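Local atomic coordinates of leucine aminopeptidase 2 (Saccharomyces cerevisiae, PDB entry 2XQ0), a protein that preferentially cleaves di- and tripeptides as a zinc-dependent M1-family aminopeptidase and also shows low epoxide hydrolase activity in vitro. Residues R541-L544 / D545-D549. Residues are numbered along the deposited sequence; the frame is centred on the assembly and turned at random.
Sequences RALL and DIYQD
Leu-543 and Tyr-547 meet one turn apart at the C-terminal end of helix 537-546, within the helical C-terminal region related to leukotriene A4 hydrolase. Three i to i+4 backbone bonds define this last turn; the straightest runs from Ile-546 N to Ala-542 O (2.8 Å, N-H...O 173°). The next, Tyr-547 N to Leu-543 O at 3.0 Å, is the last of them: Tyr-547 leaves helical geometry (phi/psi -104°/21°), and Gln-548 N bonds Asp-545 O, three residues back, instead. The tyrosine side chain can be followed outward. CB lies 3.4 Å from Leu-543 O, and CG, placed beside the backbone N, stays near that same oxygen. CD1 then meets Leu-543 CD1 at 3.3 Å, a tight apolar contact in which the methyl approaches the ring edge in plane. CE1 lies 3.9 Å from Leu-543 CD2, while OH is hydrogen-bonded to Trp-481 NE1 on helix 469-484 and to Asp-502 OD2, in the chain beyond helix 491-497. With an alanine here, the space beside both Leu-543 methyls is likely to open, and Asp-502 OD2 and Trp-481 NE1 would lose the hydroxyl they share. Around the helix, Ala-542 touches Thr-491 and Phe-494 of helix 491-497, and Ala-542 CB sits 4.3 Å from Ile-546 CD1.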
# COMPACT_ATOMS: atom_id res chain seq x y z
N ARG A 541 -21.88 -26.51 8.08
CA ARG A 541 -23.15 -26.08 7.49
C ARG A 541 -24.06 -25.34 8.49
O ARG A 541 -24.68 -24.33 8.14
CB ARG A 541 -23.89 -27.27 6.86
CG ARG A 541 -23.20 -27.82 5.62
CD ARG A 541 -23.93 -29.01 5.03
NE ARG A 541 -23.55 -29.25 3.63
CZ ARG A 541 -22.55 -30.04 3.24
NH1 ARG A 541 -21.81 -30.67 4.14
NH2 ARG A 541 -22.29 -30.19 1.95
N ALA A 542 -24.12 -25.82 9.73
CA ALA A 542 -24.87 -25.15 10.80
C ALA A 542 -24.30 -23.75 11.08
O ALA A 542 -25.06 -22.80 11.27
CB ALA A 542 -24.88 -25.99 12.07
N LEU A 543 -22.97 -23.66 11.11
CA LEU A 543 -22.27 -22.38 11.27
C LEU A 543 -22.85 -21.36 10.30
O LEU A 543 -23.40 -20.33 10.70
CB LEU A 543 -20.77 -22.57 10.98
CG LEU A 543 -19.72 -21.50 11.33
CD1 LEU A 543 -20.13 -20.10 10.91
CD2 LEU A 543 -19.33 -21.54 12.80
N LEU A 544 -22.73 -21.67 9.02
CA LEU A 544 -23.15 -20.77 7.95
C LEU A 544 -24.63 -20.43 8.06
O LEU A 544 -25.03 -19.29 7.79
CB LEU A 544 -22.86 -21.40 6.58
CG LEU A 544 -21.41 -21.43 6.10
CD1 LEU A 544 -20.47 -22.00 7.15
CD2 LEU A 544 -21.31 -22.23 4.81
N ASP A 545 -25.44 -21.42 8.44
CA ASP A 545 -26.87 -21.22 8.61
C ASP A 545 -27.21 -20.25 9.75
O ASP A 545 -27.84 -19.21 9.53
CB ASP A 545 -27.57 -22.56 8.85
CG ASP A 545 -29.02 -22.40 9.24
OD1 ASP A 545 -29.67 -21.47 8.72
OD2 ASP A 545 -29.51 -23.21 10.07
N ILE A 546 -26.77 -20.59 10.95
CA ILE A 546 -27.06 -19.80 12.15
C ILE A 546 -26.58 -18.36 12.00
O ILE A 546 -27.22 -17.43 12.50
CB ILE A 546 -26.40 -20.43 13.39
CG1 ILE A 546 -27.09 -21.75 13.76
CG2 ILE A 546 -26.43 -19.46 14.57
CD1 ILE A 546 -26.22 -22.70 14.56
N TYR A 547 -25.46 -18.19 11.31
CA TYR A 547 -24.82 -16.88 11.18
C TYR A 547 -25.04 -16.27 9.81
O TYR A 547 -24.29 -15.39 9.39
CB TYR A 547 -23.31 -17.01 11.45
CG TYR A 547 -22.96 -17.47 12.85
CD1 TYR A 547 -21.92 -18.36 13.08
CD2 TYR A 547 -23.68 -17.01 13.94
CE1 TYR A 547 -21.60 -18.77 14.38
CE2 TYR A 547 -23.38 -17.42 15.23
CZ TYR A 547 -22.34 -18.30 15.45
OH TYR A 547 -22.05 -18.69 16.75
N GLN A 548 -26.07 -16.72 9.09
CA GLN A 548 -26.23 -16.33 7.68
C GLN A 548 -26.33 -14.83 7.52
O GLN A 548 -25.75 -14.25 6.60
CB GLN A 548 -27.46 -17.01 7.04
CG GLN A 548 -28.77 -16.69 7.74
CD GLN A 548 -29.93 -17.51 7.21
OE1 GLN A 548 -30.56 -18.27 7.96
NE2 GLN A 548 -30.22 -17.37 5.92
N ASP A 549 -27.07 -14.19 8.42
CA ASP A 549 -27.33 -12.76 8.28
C ASP A 549 -26.03 -11.97 8.20
O ASP A 549 -25.77 -11.27 7.22
CB ASP A 549 -28.20 -12.25 9.44
CG ASP A 549 -29.65 -12.71 9.33
OD1 ASP A 549 -30.34 -12.75 10.38
OD2 ASP A 549 -30.10 -13.04 8.21